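Local coordinates for protein Bd3460 (PDB 5CEC) that binds the predatory endopeptidase Bd3459 as its ankyrin-repeat immunity protein, probably shielding the predator from its own enzyme during prey invasion, at residues 163-166 with 167-171; 201-204 with 205-208. One frame throughout, in Å; residues are numbered along the deposited sequence.

Contact 1: 163-166 with 167-171; sequences LGET and ALFAV
Glu165 and Phe169 meet where the loop 163-166 runs into helix 167-174. The CA of Glu165 sits over one face of the Phe169 ring, 4.3 Å from the centroid, in a CH-pi contact displaced toward the rim. Its side chain then passes along the CD2 side of the ring, CG lying 3.6 Å from Phe169 CD2, and the two side chains cross at about a right angle. The carboxylate plane is turned 21° from that of the ring. At the CD1 edge, in the ring plane, stands the hydroxyl OG1 of Thr166, 3.5 Å from Phe169 CD1. Its chi1 of 60° places OG1 between the backbone N and the carbonyl carbon, where it reaches this edge. Thr166 stands at the N-cap position, and its backbone O accepts the N-H of Phe169 at 2.9 Å. Farther out, Glu165 OE1 forms a salt bridge with Arg173, OE2 accepts a hydrogen bond from Asn194, and Asn161 OD1 accepts the N-H of Glu165. Ala167 packs on helix 134-141, and Phe169 on Val203. This is the loop-to-helix entry of an ankyrin repeat, Gly164 to Leu168 matching the family's G-x-T-A/P-L signature. The buried carboxylate, paired with Arg173 and Asn194, is probably kept ionised.

Contact 2: 201-204 with 205-208; sequences LDVA and KEAS
A chi1 of 175° turns Leu201 CG away from its backbone N, while Lys205 CG, one helical turn later, lies anti to the carbonyl carbon (chi1 -66°) and the rest of the lysine chain is extended. These torsions send the lysine back along the helix, so that its CE comes to 3.9 Å from Leu201 CG and about as close to CD1. On the way Lys205 CG passes 3.4 Å from Leu201 O, the carbonyl that takes the N-H of Lys205 in a nearly straight bond (170°). The ammonium NZ ends 4.7 Å from Asp202 OD1, too far for a salt bridge, though the opposite charges may attract weakly; Asp202 OD2 instead accepts the N-H of Thr199, just before the helix. The next backbone bonds, Glu206 N to Asp202 O and Ala207 N to Val203 O, bend progressively as the helix runs out. Here the helix, the first of the last helix pair in the ankyrin stack, closes in a Schellman motif: Ser208 has positive phi, and its N-H bonds to Lys205 O at 3.0 Å. Just past the helix, Ala207 O accepts a hydrogen bond from Gln408 of the Bd3459 chain, placing this helix end in the interface with the endopeptidase. Val203 O is gripped twice, by Ala207 N and by a water that donates to it at 2.9 Å. The same water donates to Glu206 OE1 at 2.8 Å, tying the extended glutamate to the backbone. Val203 packs against Ala172 and Arg173 of helix 167-174, Leu201 and Ala204 lie against helix 210-218, and Gln198 NE2 gives Glu206 OE1 a further hydrogen bond.

How the contacts relate
From the N terminus, contact 1 comes first, at the entry to helix 167-174. The chain then passes through helix 177-185 and a loop before contact 2 occupies helix 200-206 and its end. Each contact is formed within an uninterrupted run of residues, so neither closes a long loop, and the two follow in series without nesting or crossing. Their centres are about 12 Å apart, and they touch directly: Val203 CG2 lies 3.7 Å from Phe169 O, and Val203 CG1 approaches Glu165 OE2. Together they join the first helices of consecutive helix pairs, one contact at a helix start and the other near a helix end.

Contact 1: 163-166 with 167-171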
loop_
_atom_site.group_PDB
_atom_site.type_symbol
_atom_site.label_atom_id
_atom_site.label_comp_id
_atom_site.label_asym_id
_atom_site.label_seq_id
_atom_site.Cartn_x
_atom_site.Cartn_y
_atom_site.Cartn_z
ATOM N N LEU B 163 -10.255 -25.125 17.423
ATOM C CA LEU B 163 -9.258 -26.181 17.550
ATOM C C LEU B 163 -8.640 -26.282 18.951
ATOM O O LEU B 163 -7.737 -27.064 19.177
ATOM C CB LEU B 163 -8.178 -25.980 16.484
ATOM C CG LEU B 163 -8.698 -25.843 15.039
ATOM C CD1 LEU B 163 -7.545 -25.677 14.056
ATOM C CD2 LEU B 163 -9.569 -27.031 14.668
ATOM N N GLY B 164 -9.141 -25.500 19.889
ATOM C CA GLY B 164 -8.656 -25.497 21.246
ATOM C C GLY B 164 -7.417 -24.682 21.491
ATOM O O GLY B 164 -6.755 -24.911 22.495
ATOM N N GLU B 165 -7.095 -23.764 20.576
ATOM C CA GLU B 165 -5.864 -22.989 20.685
ATOM C C GLU B 165 -6.162 -21.549 21.039
ATOM O O GLU B 165 -7.134 -20.962 20.559
ATOM C CB GLU B 165 -5.097 -23.057 19.350
ATOM C CG GLU B 165 -4.576 -24.455 19.090
ATOM C CD GLU B 165 -3.601 -24.570 17.931
ATOM O OE1 GLU B 165 -3.414 -23.582 17.178
ATOM O OE2 GLU B 165 -3.038 -25.668 17.762
ATOM N N THR B 166 -5.302 -20.983 21.881
ATOM C CA THR B 166 -5.278 -19.569 22.213
ATOM C C THR B 166 -4.152 -18.875 21.459
ATOM O O THR B 166 -3.378 -19.491 20.706
ATOM C CB THR B 166 -5.062 -19.420 23.717
ATOM O OG1 THR B 166 -3.811 -20.031 24.030
ATOM C CG2 THR B 166 -6.176 -20.098 24.492
ATOM N N ALA B 167 -4.064 -17.569 21.649
ATOM C CA ALA B 167 -2.997 -16.759 21.027
ATOM C C ALA B 167 -1.611 -17.274 21.315
ATOM O O ALA B 167 -0.729 -17.178 20.465
ATOM C CB ALA B 167 -3.114 -15.315 21.462
ATOM N N LEU B 168 -1.414 -17.830 22.513
ATOM C CA LEU B 168 -0.110 -18.403 22.854
ATOM C C LEU B 168 0.344 -19.439 21.836
ATOM O O LEU B 168 1.531 -19.528 21.543
ATOM C CB LEU B 168 -0.141 -18.990 24.268
ATOM C CG LEU B 168 1.236 -19.341 24.841
ATOM C CD1 LEU B 168 2.038 -18.085 25.161
ATOM C CD2 LEU B 168 1.084 -20.134 26.117
ATOM N N PHE B 169 -0.591 -20.230 21.329
ATOM C CA PHE B 169 -0.272 -21.258 20.327
ATOM C C PHE B 169 0.126 -20.626 18.995
ATOM O O PHE B 169 1.067 -21.082 18.327
ATOM C CB PHE B 169 -1.495 -22.163 20.098
ATOM C CG PHE B 169 -1.757 -23.126 21.207
ATOM C CD1 PHE B 169 -2.259 -22.721 22.440
ATOM C CD2 PHE B 169 -1.516 -24.466 21.019
ATOM C CE1 PHE B 169 -2.497 -23.642 23.425
ATOM C CE2 PHE B 169 -1.750 -25.391 22.002
ATOM C CZ PHE B 169 -2.259 -24.987 23.211
ATOM N N ALA B 170 -0.609 -19.597 18.567
ATOM C CA ALA B 170 -0.287 -18.947 17.299
ATOM C C ALA B 170 1.090 -18.310 17.314
ATOM O O ALA B 170 1.857 -18.440 16.373
ATOM C CB ALA B 170 -1.344 -17.905 16.973
ATOM N N VAL B 171 1.391 -17.605 18.400
ATOM C CA VAL B 171 2.688 -16.982 18.571
ATOM C C VAL B 171 3.770 -18.013 18.809
ATOM O O VAL B 171 4.917 -17.831 18.368
ATOM C CB VAL B 171 2.636 -15.911 19.670
ATOM C CG1 VAL B 171 3.994 -15.438 20.098
ATOM C CG2 VAL B 171 1.694 -14.788 19.250
#

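Contact 2: 201-204 with 205-208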
loop_
_atom_site.group_PDB
_atom_site.type_symbol
_atom_site.label_atom_id
_atom_site.label_comp_id
_atom_site.label_asym_id
_atom_site.label_seq_id
_atom_site.Cartn_x
_atom_site.Cartn_y
_atom_site.Cartn_z
ATOM N N LEU B 201 4.133 -25.201 23.739
ATOM C CA LEU B 201 5.496 -25.669 23.518
ATOM C C LEU B 201 5.519 -26.764 22.436
ATOM O O LEU B 201 6.372 -26.736 21.547
ATOM C CB LEU B 201 6.078 -26.212 24.833
ATOM C CG LEU B 201 7.465 -26.859 24.735
ATOM C CD1 LEU B 201 8.466 -25.917 24.082
ATOM C CD2 LEU B 201 7.936 -27.263 26.116
ATOM N N ASP B 202 4.579 -27.713 22.508
ATOM C CA ASP B 202 4.506 -28.783 21.518
ATOM C C ASP B 202 4.396 -28.165 20.105
ATOM O O ASP B 202 5.056 -28.620 19.164
ATOM C CB ASP B 202 3.300 -29.695 21.744
ATOM C CG ASP B 202 3.456 -30.616 22.926
ATOM O OD1 ASP B 202 4.593 -30.948 23.331
ATOM O OD2 ASP B 202 2.404 -31.053 23.417
ATOM N N VAL B 203 3.543 -27.163 19.933
ATOM C CA VAL B 203 3.338 -26.630 18.582
ATOM C C VAL B 203 4.507 -25.773 18.124
ATOM O O VAL B 203 4.786 -25.687 16.935
ATOM C CB VAL B 203 1.961 -25.937 18.376
ATOM C CG1 VAL B 203 0.838 -26.857 18.812
ATOM C CG2 VAL B 203 1.869 -24.587 19.050
ATOM N N ALA B 204 5.193 -25.102 19.061
ATOM C CA ALA B 204 6.435 -24.423 18.707
ATOM C C ALA B 204 7.473 -25.381 18.124
ATOM O O ALA B 204 8.083 -25.091 17.116
ATOM C CB ALA B 204 7.019 -23.707 19.896
ATOM N N LYS B 205 7.668 -26.491 18.808
ATOM C CA LYS B 205 8.608 -27.494 18.342
ATOM C C LYS B 205 8.210 -28.026 16.974
ATOM O O LYS B 205 9.027 -28.123 16.080
ATOM C CB LYS B 205 8.664 -28.662 19.310
ATOM C CG LYS B 205 9.211 -28.375 20.680
ATOM C CD LYS B 205 9.183 -29.681 21.459
ATOM C CE LYS B 205 9.616 -29.526 22.879
ATOM N NZ LYS B 205 9.322 -30.815 23.578
ATOM N N GLU B 206 6.937 -28.317 16.808
ATOM C CA GLU B 206 6.430 -28.839 15.549
ATOM C C GLU B 206 6.608 -27.863 14.371
ATOM O O GLU B 206 6.902 -28.297 13.254
ATOM C CB GLU B 206 4.963 -29.227 15.735
ATOM C CG GLU B 206 4.286 -29.796 14.503
ATOM C CD GLU B 206 2.820 -30.113 14.727
ATOM O OE1 GLU B 206 2.104 -29.251 15.230
ATOM O OE2 GLU B 206 2.350 -31.217 14.398
ATOM N N ALA B 207 6.482 -26.565 14.623
ATOM C CA ALA B 207 6.664 -25.520 13.610
ATOM C C ALA B 207 8.139 -25.093 13.444
ATOM O O ALA B 207 8.429 -24.150 12.684
ATOM C CB ALA B 207 5.825 -24.311 13.983
ATOM N N SER B 208 9.053 -25.754 14.167
ATOM C CA SER B 208 10.501 -25.490 14.077
ATOM C C SER B 208 10.842 -24.055 14.480
ATOM O O SER B 208 11.772 -23.461 13.959
ATOM C CB SER B 208 11.048 -25.840 12.683
ATOM O OG SER B 208 10.800 -27.215 12.382
HETATM O O HOH W 1 2.921 -26.554 14.915
#